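Local coordinates for cell envelope-related transcriptional attenuator domain-containing protein (Eubacterium siraeum, PDB 4OBM) that is of uncertain function but belongs to the LytR-CpsA-Psr family, whose members probably help attach glycopolymers to the bacterial cell wall, at residues N95-F100 with N201-Q206; L55-P60 with F230-G235; Q179-T184 with Y218-N223; T118-I123 with Y149-L154. All coordinates share one frame; numbering follows the deposited sequence.

Interaction 1: N95-F100 with N201-Q206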
loop_
_atom_site.group_PDB
_atom_site.type_symbol
_atom_site.label_atom_id
_atom_site.label_comp_id
_atom_site.label_asym_id
_atom_site.label_seq_id
_atom_site.Cartn_x
_atom_site.Cartn_y
_atom_site.Cartn_z
ATOM N N ASN A 95 -0.690 12.721 3.316
ATOM C CA ASN A 95 -0.548 13.283 4.666
ATOM C C ASN A 95 -0.724 12.186 5.714
ATOM O O ASN A 95 -0.160 12.274 6.807
ATOM C CB ASN A 95 -1.591 14.401 4.914
ATOM C CG ASN A 95 -1.797 15.398 3.787
ATOM O OD1 ASN A 95 -2.925 15.627 3.331
ATOM N ND2 ASN A 95 -0.728 16.057 3.342
ATOM N N LYS A 96 -1.554 11.170 5.389
ATOM C CA LYS A 96 -1.877 10.090 6.307
ATOM C C LYS A 96 -1.020 8.868 6.088
ATOM O O LYS A 96 -0.567 8.569 4.972
ATOM C CB LYS A 96 -3.368 9.722 6.251
ATOM C CG LYS A 96 -4.332 10.849 6.652
ATOM C CD LYS A 96 -3.981 11.529 7.993
ATOM C CE LYS A 96 -4.943 12.652 8.297
ATOM N NZ LYS A 96 -4.817 13.122 9.693
ATOM N N TYR A 97 -0.746 8.186 7.194
ATOM C CA TYR A 97 0.082 6.989 7.159
ATOM C C TYR A 97 -0.388 5.966 8.171
ATOM O O TYR A 97 -1.061 6.333 9.137
ATOM C CB TYR A 97 1.562 7.349 7.432
ATOM C CG TYR A 97 1.813 7.949 8.797
ATOM C CD1 TYR A 97 1.998 7.138 9.918
ATOM C CD2 TYR A 97 1.917 9.326 8.963
ATOM C CE1 TYR A 97 2.187 7.688 11.182
ATOM C CE2 TYR A 97 2.145 9.886 10.216
ATOM C CZ TYR A 97 2.291 9.063 11.322
ATOM O OH TYR A 97 2.512 9.631 12.553
ATOM N N ILE A 98 0.025 4.699 7.981
ATOM C CA ILE A 98 -0.182 3.606 8.933
ATOM C C ILE A 98 1.148 2.865 9.090
ATOM O O ILE A 98 1.657 2.329 8.111
ATOM C CB ILE A 98 -1.335 2.594 8.585
ATOM C CG1 ILE A 98 -2.682 3.293 8.273
ATOM C CG2 ILE A 98 -1.490 1.531 9.720
ATOM C CD1 ILE A 98 -3.654 2.405 7.529
ATOM N N ARG A 99 1.701 2.817 10.292
ATOM C CA ARG A 99 2.893 2.002 10.496
ATOM C C ARG A 99 2.451 0.742 11.187
ATOM O O ARG A 99 2.008 0.785 12.339
ATOM C CB ARG A 99 4.013 2.713 11.286
ATOM C CG ARG A 99 5.167 1.749 11.624
ATOM C CD ARG A 99 6.110 2.301 12.670
ATOM N NE ARG A 99 6.734 3.517 12.173
ATOM C CZ ARG A 99 7.761 4.131 12.733
ATOM N NH1 ARG A 99 8.320 3.636 13.836
ATOM N NH2 ARG A 99 8.243 5.239 12.199
ATOM N N PHE A 100 2.527 -0.373 10.459
ATOM C CA PHE A 100 2.180 -1.684 10.985
ATOM C C PHE A 100 3.373 -2.281 11.670
ATOM O O PHE A 100 4.495 -1.873 11.398
ATOM C CB PHE A 100 1.735 -2.627 9.844
ATOM C CG PHE A 100 0.403 -2.297 9.223
ATOM C CD1 PHE A 100 -0.785 -2.683 9.839
ATOM C CD2 PHE A 100 0.332 -1.632 8.001
ATOM C CE1 PHE A 100 -2.018 -2.368 9.270
ATOM C CE2 PHE A 100 -0.904 -1.325 7.428
ATOM C CZ PHE A 100 -2.069 -1.699 8.063
ATOM N N ASN A 201 0.060 2.364 14.767
ATOM C CA ASN A 201 0.702 3.666 14.807
ATOM C C ASN A 201 0.201 4.434 13.567
ATOM O O ASN A 201 0.650 4.163 12.460
ATOM C CB ASN A 201 2.230 3.503 14.818
ATOM C CG ASN A 201 3.023 4.782 14.979
ATOM O OD1 ASN A 201 2.543 5.903 14.765
ATOM N ND2 ASN A 201 4.279 4.635 15.344
ATOM N N THR A 202 -0.774 5.333 13.742
ATOM C CA THR A 202 -1.350 6.042 12.596
ATOM C C THR A 202 -1.784 7.467 12.962
ATOM O O THR A 202 -1.991 7.759 14.136
ATOM C CB THR A 202 -2.539 5.211 11.998
ATOM O OG1 THR A 202 -3.059 5.872 10.850
ATOM C CG2 THR A 202 -3.671 4.942 13.003
ATOM N N ASN A 203 -1.944 8.343 11.943
ATOM C CA ASN A 203 -2.451 9.696 12.164
ATOM C C ASN A 203 -3.820 9.817 11.483
ATOM O O ASN A 203 -4.330 10.927 11.293
ATOM C CB ASN A 203 -1.463 10.762 11.673
ATOM C CG ASN A 203 -1.205 10.726 10.194
ATOM O OD1 ASN A 203 -1.368 9.696 9.536
ATOM N ND2 ASN A 203 -0.780 11.845 9.644
ATOM N N ILE A 204 -4.403 8.655 11.104
ATOM C CA ILE A 204 -5.739 8.567 10.506
ATOM C C ILE A 204 -6.740 8.743 11.647
ATOM O O ILE A 204 -6.725 7.986 12.621
ATOM C CB ILE A 204 -5.962 7.243 9.692
ATOM C CG1 ILE A 204 -5.140 7.239 8.389
ATOM C CG2 ILE A 204 -7.461 6.975 9.402
ATOM C CD1 ILE A 204 -5.297 6.007 7.529
ATOM N N GLU A 205 -7.597 9.743 11.531
ATOM C CA GLU A 205 -8.622 9.974 12.541
ATOM C C GLU A 205 -9.945 9.459 12.014
ATOM O O GLU A 205 -10.068 9.206 10.807
ATOM C CB GLU A 205 -8.703 11.471 12.942
ATOM C CG GLU A 205 -7.468 12.027 13.649
ATOM C CD GLU A 205 -6.907 11.234 14.822
ATOM O OE1 GLU A 205 -7.697 10.729 15.658
ATOM O OE2 GLU A 205 -5.661 11.127 14.907
ATOM N N GLN A 206 -10.937 9.301 12.909
ATOM C CA GLN A 206 -12.282 8.832 12.575
ATOM C C GLN A 206 -12.945 9.744 11.515
ATOM O O GLN A 206 -13.625 9.244 10.628
ATOM C CB GLN A 206 -13.136 8.755 13.853
ATOM C CG GLN A 206 -14.535 8.173 13.671
ATOM C CD GLN A 206 -14.490 6.728 13.272
ATOM O OE1 GLN A 206 -13.817 5.902 13.903
ATOM N NE2 GLN A 206 -15.199 6.401 12.208
HETATM O O HOH W 1 1.102 -0.865 14.237
#
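One edge of the central mixed sheet is completed here: the short strand 201-202 runs antiparallel beside strand 94-100, then passes into a loop whose side chains continue the bonding. In the hydrogen-bonded pair, Arg99 N donates almost straight to Asn201 O at 2.8 Å, while the return bond from Asn201 N to Arg99 O is long and weak, and a water also donates to Arg99 O. Ile98 and Thr202 form the non-hydrogen-bonded pair. Thr202 OG1, anti to its backbone N (chi1 -177°), donates to Tyr97 O at 2.7 Å and accepts from Ile204 N, which closes an ST turn at the strand's end. Asn203 then stands in for a backbone peptide, with OD1 accepting from Tyr97 N (2.9 Å) and ND2 donating to Asn95 O (2.9 Å). Its CG sits in the crowded position (chi1 63°), so the amide stacks on one face of the Tyr97 ring, the planes 23° apart. Lys96, bent at chi2, crosses obliquely and brings NZ to Asn203 O at 2.8 Å, above the carbonyl plane. Ile204 CD1 meets Ile98 CG1 at 3.8 Å, where Ile196 also packs. Arg99 NE salt-bridges Glu79, and Asn201 ND2 lies over one guanidinium face.

Interaction 2: L55-P60 with F230-G235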
loop_
_atom_site.group_PDB
_atom_site.type_symbol
_atom_site.label_atom_id
_atom_site.label_comp_id
_atom_site.label_asym_id
_atom_site.label_seq_id
_atom_site.Cartn_x
_atom_site.Cartn_y
_atom_site.Cartn_z
ATOM N N LEU A 55 -1.288 0.830 -5.857
ATOM C CA LEU A 55 -0.229 0.598 -4.874
ATOM C C LEU A 55 1.115 0.922 -5.481
ATOM O O LEU A 55 1.338 0.611 -6.639
ATOM C CB LEU A 55 -0.223 -0.850 -4.347
ATOM C CG LEU A 55 -1.530 -1.409 -3.770
ATOM C CD1 LEU A 55 -1.572 -2.920 -3.912
ATOM C CD2 LEU A 55 -1.691 -1.020 -2.310
HETATM N N MSE A 56 2.005 1.555 -4.708
HETATM C CA MSE A 56 3.371 1.880 -5.133
HETATM C C MSE A 56 4.341 1.500 -4.055
HETATM O O MSE A 56 4.463 2.252 -3.092
HETATM C CB MSE A 56 3.556 3.366 -5.497
HETATM C CG MSE A 56 3.154 3.626 -6.897
HETATM SE SE MSE A 56 3.418 5.428 -7.426
HETATM C CE MSE A 56 5.249 5.538 -7.483
ATOM N N PRO A 57 5.062 0.375 -4.205
ATOM C CA PRO A 57 6.031 -0.001 -3.177
ATOM C C PRO A 57 7.402 0.632 -3.462
ATOM O O PRO A 57 7.700 1.027 -4.585
ATOM C CB PRO A 57 6.059 -1.532 -3.281
ATOM C CG PRO A 57 5.806 -1.794 -4.734
ATOM C CD PRO A 57 5.056 -0.612 -5.314
ATOM N N TYR A 58 8.215 0.748 -2.430
ATOM C CA TYR A 58 9.547 1.352 -2.480
ATOM C C TYR A 58 10.486 0.534 -1.637
ATOM O O TYR A 58 10.091 0.132 -0.543
ATOM C CB TYR A 58 9.500 2.795 -1.918
ATOM C CG TYR A 58 8.684 3.757 -2.745
ATOM C CD1 TYR A 58 7.321 3.918 -2.519
ATOM C CD2 TYR A 58 9.288 4.568 -3.701
ATOM C CE1 TYR A 58 6.556 4.776 -3.306
ATOM C CE2 TYR A 58 8.541 5.469 -4.457
ATOM C CZ TYR A 58 7.172 5.555 -4.268
ATOM O OH TYR A 58 6.450 6.495 -4.956
ATOM N N LEU A 59 11.743 0.331 -2.101
ATOM C CA LEU A 59 12.748 -0.409 -1.331
ATOM C C LEU A 59 13.167 0.426 -0.142
ATOM O O LEU A 59 13.145 1.651 -0.256
ATOM C CB LEU A 59 13.975 -0.774 -2.189
ATOM C CG LEU A 59 13.858 -1.951 -3.164
ATOM C CD1 LEU A 59 15.092 -1.993 -4.075
ATOM C CD2 LEU A 59 13.696 -3.282 -2.433
ATOM N N PRO A 60 13.526 -0.171 1.019
ATOM C CA PRO A 60 13.952 0.658 2.159
ATOM C C PRO A 60 15.187 1.517 1.868
ATOM O O PRO A 60 15.322 2.629 2.423
ATOM C CB PRO A 60 14.255 -0.367 3.254
ATOM C CG PRO A 60 14.464 -1.637 2.540
ATOM C CD PRO A 60 13.585 -1.610 1.348
ATOM N N PHE A 230 -1.055 -1.441 -9.653
ATOM C CA PHE A 230 0.210 -1.101 -9.038
ATOM C C PHE A 230 1.195 -0.634 -10.079
ATOM O O PHE A 230 1.137 -1.051 -11.235
ATOM C CB PHE A 230 0.794 -2.262 -8.190
ATOM C CG PHE A 230 1.295 -3.479 -8.928
ATOM C CD1 PHE A 230 2.563 -3.494 -9.496
ATOM C CD2 PHE A 230 0.542 -4.644 -8.967
ATOM C CE1 PHE A 230 3.041 -4.634 -10.157
ATOM C CE2 PHE A 230 1.014 -5.783 -9.630
ATOM C CZ PHE A 230 2.263 -5.775 -10.218
ATOM N N TYR A 231 2.096 0.242 -9.645
ATOM C CA TYR A 231 3.242 0.745 -10.383
ATOM C C TYR A 231 4.496 0.468 -9.533
ATOM O O TYR A 231 4.469 0.669 -8.313
ATOM C CB TYR A 231 3.108 2.242 -10.730
ATOM C CG TYR A 231 4.343 2.741 -11.440
ATOM C CD1 TYR A 231 4.603 2.377 -12.757
ATOM C CD2 TYR A 231 5.333 3.435 -10.750
ATOM C CE1 TYR A 231 5.798 2.721 -13.379
ATOM C CE2 TYR A 231 6.534 3.783 -11.363
ATOM C CZ TYR A 231 6.758 3.430 -12.682
ATOM O OH TYR A 231 7.919 3.781 -13.313
ATOM N N ILE A 232 5.589 0.010 -10.172
ATOM C CA ILE A 232 6.818 -0.271 -9.429
ATOM C C ILE A 232 7.889 0.784 -9.783
ATOM O O ILE A 232 8.483 0.735 -10.856
ATOM C CB ILE A 232 7.336 -1.728 -9.596
ATOM C CG1 ILE A 232 6.198 -2.785 -9.466
ATOM C CG2 ILE A 232 8.546 -2.027 -8.669
ATOM C CD1 ILE A 232 5.875 -3.323 -8.039
ATOM N N PRO A 233 8.156 1.727 -8.853
ATOM C CA PRO A 233 9.225 2.718 -9.081
ATOM C C PRO A 233 10.589 2.036 -9.297
ATOM O O PRO A 233 11.014 1.194 -8.493
ATOM C CB PRO A 233 9.190 3.580 -7.807
ATOM C CG PRO A 233 7.870 3.297 -7.176
ATOM C CD PRO A 233 7.537 1.897 -7.522
ATOM N N TYR A 234 11.238 2.337 -10.428
ATOM C CA TYR A 234 12.494 1.666 -10.769
ATOM C C TYR A 234 13.697 2.594 -10.670
ATOM O O TYR A 234 13.557 3.818 -10.728
ATOM C CB TYR A 234 12.415 1.031 -12.174
ATOM C CG TYR A 234 12.256 2.030 -13.301
ATOM C CD1 TYR A 234 13.364 2.636 -13.886
ATOM C CD2 TYR A 234 10.996 2.356 -13.799
ATOM C CE1 TYR A 234 13.222 3.570 -14.913
ATOM C CE2 TYR A 234 10.845 3.263 -14.849
ATOM C CZ TYR A 234 11.960 3.873 -15.398
ATOM O OH TYR A 234 11.813 4.775 -16.419
ATOM N N GLY A 235 14.876 1.999 -10.581
ATOM C CA GLY A 235 16.107 2.769 -10.482
ATOM C C GLY A 235 17.374 1.972 -10.668
ATOM O O GLY A 235 17.402 0.993 -11.419
#
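The backbones of 55-58 and 230-233 run nearly parallel, 23° apart, and Tyr231 N donates to Leu55 O at 3.1 Å, almost along the C=O axis. Beyond this bond the chains diverge. Met56, present as selenomethionine and bent at chi3, lies alongside Tyr231 and brings CE to the edge of its ring, 3.9 Å from CD2. Met56 CE also presses tightly on Pro233 CG at 3.5 Å. Pro233 CG sits over one face of Tyr58, 3.9 Å from the ring centroid, in a CH-pi contact. An alanine in place of Tyr58 would probably lose this proline-ring packing and the contact with Trp249, loosening this strand end's hold on the 230-235 loop and helix 246-256. Ile232 starts away from the strand, but chi2 of -89° swings CD1 back to Pro57 CG at 3.6 Å. Tyr231 OH is hydrogen-bonded to Ser248 of that helix. The single bridge between Leu55 and Phe230 marks the parallel outer edge of the mixed sheet, where strand 228-230 gives way to a loop packed on its neighbour.

Interaction 3: Q179-T184 with Y218-N223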
loop_
_atom_site.group_PDB
_atom_site.type_symbol
_atom_site.label_atom_id
_atom_site.label_comp_id
_atom_site.label_asym_id
_atom_site.label_seq_id
_atom_site.Cartn_x
_atom_site.Cartn_y
_atom_site.Cartn_z
ATOM N N GLN A 179 -9.766 -9.984 -3.103
ATOM C CA GLN A 179 -10.477 -11.170 -2.620
ATOM C C GLN A 179 -11.290 -10.948 -1.349
ATOM O O GLN A 179 -12.220 -11.726 -1.099
ATOM C CB GLN A 179 -9.498 -12.318 -2.378
ATOM C CG GLN A 179 -8.921 -12.885 -3.667
ATOM C CD GLN A 179 -7.684 -13.686 -3.404
ATOM O OE1 GLN A 179 -7.554 -14.337 -2.363
ATOM N NE2 GLN A 179 -6.767 -13.687 -4.360
ATOM N N ASN A 180 -10.940 -9.937 -0.537
ATOM C CA ASN A 180 -11.608 -9.728 0.747
ATOM C C ASN A 180 -12.286 -8.378 0.926
ATOM O O ASN A 180 -12.945 -8.207 1.950
ATOM C CB ASN A 180 -10.610 -9.894 1.876
ATOM C CG ASN A 180 -10.037 -11.264 1.989
ATOM O OD1 ASN A 180 -10.721 -12.215 2.381
ATOM N ND2 ASN A 180 -8.762 -11.381 1.654
ATOM N N PHE A 181 -12.099 -7.408 0.013
ATOM C CA PHE A 181 -12.740 -6.097 0.206
ATOM C C PHE A 181 -13.833 -5.849 -0.800
ATOM O O PHE A 181 -14.737 -5.075 -0.502
ATOM C CB PHE A 181 -11.735 -4.933 0.174
ATOM C CG PHE A 181 -10.903 -4.793 1.422
ATOM C CD1 PHE A 181 -9.829 -5.641 1.659
ATOM C CD2 PHE A 181 -11.170 -3.787 2.342
ATOM C CE1 PHE A 181 -9.052 -5.502 2.810
ATOM C CE2 PHE A 181 -10.385 -3.639 3.486
ATOM C CZ PHE A 181 -9.330 -4.498 3.713
ATOM N N ILE A 182 -13.770 -6.492 -1.983
ATOM C CA ILE A 182 -14.823 -6.334 -2.988
ATOM C C ILE A 182 -16.088 -6.970 -2.402
ATOM O O ILE A 182 -16.048 -8.110 -1.942
ATOM C CB ILE A 182 -14.426 -6.901 -4.391
ATOM C CG1 ILE A 182 -13.237 -6.105 -4.987
ATOM C CG2 ILE A 182 -15.633 -6.908 -5.362
ATOM C CD1 ILE A 182 -12.526 -6.722 -6.228
ATOM N N GLY A 183 -17.151 -6.183 -2.330
ATOM C CA GLY A 183 -18.429 -6.627 -1.793
ATOM C C GLY A 183 -18.597 -6.445 -0.296
ATOM O O GLY A 183 -19.646 -6.820 0.238
ATOM N N THR A 184 -17.577 -5.874 0.408
ATOM C CA THR A 184 -17.707 -5.653 1.857
ATOM C C THR A 184 -18.646 -4.479 2.140
ATOM O O THR A 184 -18.830 -3.605 1.278
ATOM C CB THR A 184 -16.363 -5.474 2.591
ATOM O OG1 THR A 184 -15.564 -4.469 1.976
ATOM C CG2 THR A 184 -15.602 -6.766 2.734
ATOM N N TYR A 218 -18.848 2.394 -2.191
ATOM C CA TYR A 218 -19.330 2.507 -3.557
ATOM C C TYR A 218 -18.446 1.712 -4.502
ATOM O O TYR A 218 -18.973 0.906 -5.261
ATOM C CB TYR A 218 -19.420 3.974 -4.034
ATOM C CG TYR A 218 -19.773 4.103 -5.507
ATOM C CD1 TYR A 218 -18.796 3.990 -6.491
ATOM C CD2 TYR A 218 -21.079 4.341 -5.913
ATOM C CE1 TYR A 218 -19.122 4.045 -7.845
ATOM C CE2 TYR A 218 -21.414 4.417 -7.266
ATOM C CZ TYR A 218 -20.429 4.280 -8.228
ATOM O OH TYR A 218 -20.735 4.382 -9.561
ATOM N N THR A 219 -17.115 1.979 -4.491
ATOM C CA THR A 219 -16.103 1.358 -5.363
ATOM C C THR A 219 -16.049 -0.170 -5.198
ATOM O O THR A 219 -15.903 -0.881 -6.199
ATOM C CB THR A 219 -14.728 2.023 -5.114
ATOM O OG1 THR A 219 -14.715 3.274 -5.799
ATOM C CG2 THR A 219 -13.547 1.187 -5.600
ATOM N N LEU A 220 -16.133 -0.662 -3.957
ATOM C CA LEU A 220 -16.059 -2.095 -3.656
ATOM C C LEU A 220 -17.389 -2.827 -3.939
ATOM O O LEU A 220 -17.381 -4.047 -4.104
ATOM C CB LEU A 220 -15.640 -2.326 -2.193
ATOM C CG LEU A 220 -14.311 -1.744 -1.734
ATOM C CD1 LEU A 220 -14.199 -1.832 -0.220
ATOM C CD2 LEU A 220 -13.126 -2.439 -2.414
ATOM N N SER A 221 -18.514 -2.087 -3.991
ATOM C CA SER A 221 -19.842 -2.634 -4.295
ATOM C C SER A 221 -20.080 -2.738 -5.830
ATOM O O SER A 221 -21.158 -3.170 -6.259
ATOM C CB SER A 221 -20.928 -1.784 -3.643
ATOM O OG SER A 221 -21.036 -0.522 -4.284
ATOM N N GLN A 222 -19.072 -2.356 -6.644
ATOM C CA GLN A 222 -19.158 -2.451 -8.104
ATOM C C GLN A 222 -18.888 -3.901 -8.537
ATOM O O GLN A 222 -18.234 -4.660 -7.809
ATOM C CB GLN A 222 -18.185 -1.470 -8.801
ATOM C CG GLN A 222 -18.397 0.018 -8.448
ATOM C CD GLN A 222 -19.785 0.523 -8.790
ATOM O OE1 GLN A 222 -20.175 0.613 -9.961
ATOM N NE2 GLN A 222 -20.568 0.858 -7.768
ATOM N N ASN A 223 -19.420 -4.293 -9.694
ATOM C CA ASN A 223 -19.269 -5.643 -10.228
ATOM C C ASN A 223 -17.886 -5.792 -10.871
ATOM O O ASN A 223 -17.771 -5.908 -12.091
ATOM C CB ASN A 223 -20.399 -5.944 -11.235
ATOM C CG ASN A 223 -20.586 -7.416 -11.528
ATOM O OD1 ASN A 223 -20.553 -8.274 -10.629
ATOM N ND2 ASN A 223 -20.831 -7.736 -12.791
#
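A chi1 of -58° sets Leu220 CG anti to its own carbonyl carbon, so that the side chain packs against the Phe181 end of the type II beta turn Phe181-Thr184, at the C-terminal end of helix 164-181. Gly183, at a phi of 89°, takes a turn position where a side chain would jam against the preceding carbonyl oxygen. Its N donates to Leu220 O at 2.8 Å, from above the carbonyl plane, tying the turn to the end of helix 213-220. Leu220 divides its methyls: CD2 touches Phe181 CB at 3.9 Å, and CD1 lies at the edge of the Phe181 ring. Ile182 CG2 rests 3.6 Å from Leu220 O, and Ile182 and Leu220 both also touch Val227. Thr184 OG1, in the crowded position between N and the carbonyl carbon (chi1 52°), runs alongside Leu220, 3.7 Å from CD1. Phe181 O is gripped twice, by Thr184 N at 3.1 Å and, on a lone pair, by the Thr184 OG1 hydroxyl at 2.7 Å.

Interaction 4: T118-I123 with Y149-L154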
loop_
_atom_site.group_PDB
_atom_site.type_symbol
_atom_site.label_atom_id
_atom_site.label_comp_id
_atom_site.label_asym_id
_atom_site.label_seq_id
_atom_site.Cartn_x
_atom_site.Cartn_y
_atom_site.Cartn_z
ATOM N N THR A 118 -0.867 -17.798 -6.081
ATOM C CA THR A 118 -0.125 -18.763 -6.889
ATOM C C THR A 118 1.370 -18.523 -6.659
ATOM O O THR A 118 1.910 -17.505 -7.099
ATOM C CB THR A 118 -0.528 -18.674 -8.374
ATOM O OG1 THR A 118 -1.923 -18.940 -8.481
ATOM C CG2 THR A 118 0.242 -19.668 -9.250
ATOM N N VAL A 119 2.030 -19.465 -5.967
ATOM C CA VAL A 119 3.475 -19.431 -5.727
ATOM C C VAL A 119 4.147 -20.006 -7.008
ATOM O O VAL A 119 3.859 -21.152 -7.385
ATOM C CB VAL A 119 3.875 -20.156 -4.414
ATOM C CG1 VAL A 119 5.384 -20.110 -4.197
ATOM C CG2 VAL A 119 3.158 -19.537 -3.213
ATOM N N PRO A 120 4.947 -19.176 -7.740
ATOM C CA PRO A 120 5.522 -19.633 -9.025
ATOM C C PRO A 120 6.489 -20.815 -8.909
ATOM O O PRO A 120 6.484 -21.675 -9.794
ATOM C CB PRO A 120 6.233 -18.387 -9.576
ATOM C CG PRO A 120 6.468 -17.518 -8.385
ATOM C CD PRO A 120 5.310 -17.769 -7.459
ATOM N N SER A 121 7.301 -20.863 -7.836
ATOM C CA SER A 121 8.242 -21.962 -7.603
ATOM C C SER A 121 8.475 -22.140 -6.102
ATOM O O SER A 121 8.330 -21.174 -5.348
ATOM C CB SER A 121 9.556 -21.721 -8.340
ATOM O OG SER A 121 10.234 -20.587 -7.828
ATOM N N GLU A 122 8.792 -23.374 -5.660
ATOM C CA GLU A 122 8.999 -23.667 -4.242
ATOM C C GLU A 122 10.131 -22.812 -3.621
ATOM O O GLU A 122 11.203 -22.659 -4.216
ATOM C CB GLU A 122 9.309 -25.155 -4.016
ATOM C CG GLU A 122 9.269 -25.536 -2.542
ATOM C CD GLU A 122 10.161 -26.653 -2.050
ATOM O OE1 GLU A 122 11.325 -26.752 -2.500
ATOM O OE2 GLU A 122 9.724 -27.361 -1.115
ATOM N N ILE A 123 9.874 -22.276 -2.416
ATOM C CA ILE A 123 10.845 -21.505 -1.634
ATOM C C ILE A 123 11.237 -22.334 -0.408
ATOM O O ILE A 123 10.370 -22.847 0.298
ATOM C CB ILE A 123 10.299 -20.096 -1.235
ATOM C CG1 ILE A 123 9.833 -19.285 -2.483
ATOM C CG2 ILE A 123 11.343 -19.295 -0.418
ATOM C CD1 ILE A 123 8.693 -18.343 -2.214
ATOM N N TYR A 149 1.981 -13.304 6.159
ATOM C CA TYR A 149 3.009 -12.410 6.708
ATOM C C TYR A 149 4.433 -12.933 6.358
ATOM O O TYR A 149 5.229 -12.166 5.819
ATOM C CB TYR A 149 2.847 -12.222 8.243
ATOM C CG TYR A 149 3.787 -11.167 8.785
ATOM C CD1 TYR A 149 3.430 -9.822 8.779
ATOM C CD2 TYR A 149 5.082 -11.497 9.185
ATOM C CE1 TYR A 149 4.333 -8.833 9.171
ATOM C CE2 TYR A 149 5.996 -10.516 9.556
ATOM C CZ TYR A 149 5.617 -9.184 9.543
ATOM O OH TYR A 149 6.493 -8.214 9.959
ATOM N N ALA A 150 4.733 -14.223 6.647
ATOM C CA ALA A 150 6.034 -14.865 6.372
ATOM C C ALA A 150 6.414 -14.810 4.877
ATOM O O ALA A 150 7.562 -14.501 4.545
ATOM C CB ALA A 150 6.026 -16.305 6.856
ATOM N N TYR A 151 5.448 -15.065 3.986
ATOM C CA TYR A 151 5.650 -14.987 2.527
ATOM C C TYR A 151 6.021 -13.558 2.099
ATOM O O TYR A 151 6.953 -13.360 1.336
ATOM C CB TYR A 151 4.370 -15.463 1.773
ATOM C CG TYR A 151 4.482 -15.596 0.258
ATOM C CD1 TYR A 151 5.684 -15.965 -0.346
ATOM C CD2 TYR A 151 3.367 -15.427 -0.561
ATOM C CE1 TYR A 151 5.784 -16.118 -1.729
ATOM C CE2 TYR A 151 3.454 -15.587 -1.946
ATOM C CZ TYR A 151 4.667 -15.925 -2.527
ATOM O OH TYR A 151 4.775 -16.074 -3.887
ATOM N N LEU A 152 5.292 -12.579 2.612
ATOM C CA LEU A 152 5.403 -11.168 2.291
ATOM C C LEU A 152 6.722 -10.522 2.758
ATOM O O LEU A 152 7.179 -9.551 2.135
ATOM C CB LEU A 152 4.211 -10.460 2.948
ATOM C CG LEU A 152 3.750 -9.129 2.352
ATOM C CD1 LEU A 152 3.204 -9.303 0.938
ATOM C CD2 LEU A 152 2.702 -8.464 3.260
ATOM N N THR A 153 7.303 -11.045 3.860
ATOM C CA THR A 153 8.478 -10.490 4.500
ATOM C C THR A 153 9.769 -11.345 4.364
ATOM O O THR A 153 10.720 -11.089 5.113
ATOM C CB THR A 153 8.182 -10.227 5.992
ATOM O OG1 THR A 153 7.903 -11.458 6.642
ATOM C CG2 THR A 153 7.026 -9.268 6.193
ATOM N N LEU A 154 9.839 -12.304 3.404
ATOM C CA LEU A 154 11.056 -13.097 3.208
ATOM C C LEU A 154 12.241 -12.204 2.838
ATOM O O LEU A 154 12.149 -11.398 1.900
ATOM C CB LEU A 154 10.888 -14.175 2.137
ATOM C CG LEU A 154 10.196 -15.463 2.517
ATOM C CD1 LEU A 154 9.834 -16.221 1.266
ATOM C CD2 LEU A 154 11.056 -16.316 3.450
#
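Tyr151 points its ring tip at Val119 and Pro120 and is crossed at about a right angle by Ile123. Its CG is anti to the backbone N (chi1 -173°), which carries the ring out from helix 145-152 toward the facing chain. Val119 comes tip to tip: its CG2, set beside its own backbone N, lies 4.0 Å from Tyr151 CZ and 3.9 Å from Tyr151 OH. Pro120 CD approaches the same Tyr151 OH at 4.0 Å. On the same side of the ring plane as Val119 CG2, Ile123 CD1 reaches Tyr151 CE1 at 3.7 Å, meeting the ring obliquely. The end of helix 145-152 thus packs on the ends of strands 115-119 and 123-127 and the short loop that joins them; Val119 and Ile123 are both backbone-bonded to strand 132-139. The Phe143 ring meets Tyr151 with planes about 20° apart, and Ile136 and Leu168 add further apolar contacts. A serine in place of Tyr151 would probably undo the packing against Val119, Pro120 and Ile123 and leave the helix end less firmly seated. Past the helix, Leu154 turns back, and its CD1 meets Ile123 CG2 tip to tip at 3.8 Å. The chain bends there at Thr153, the first residue to leave helical geometry, whose OG1 donates to Tyr149 O at 2.9 Å from above the carbonyl plane.

In the fold
Interactions 1 and 2 lie on the two outermost edges of the same six-stranded sheet, their centres about 20 Å apart on opposite sides of the chain's centre. Interaction 1, at the surface, is antiparallel and rich in side-chain hydrogen bonds; interaction 2, buried, is parallel and rests mostly on prolines and aromatic rings. Interaction 3 is also a surface contact, joining two helix ends through one backbone bond and a leucine. Interaction 4 is buried and held by van der Waals packing, without hydrogen bonds between its segments. Helix 164-181, which carries part of interaction 3, also packs on residues of interactions 2 and 4. Along the chain, interaction 2 encloses the other three.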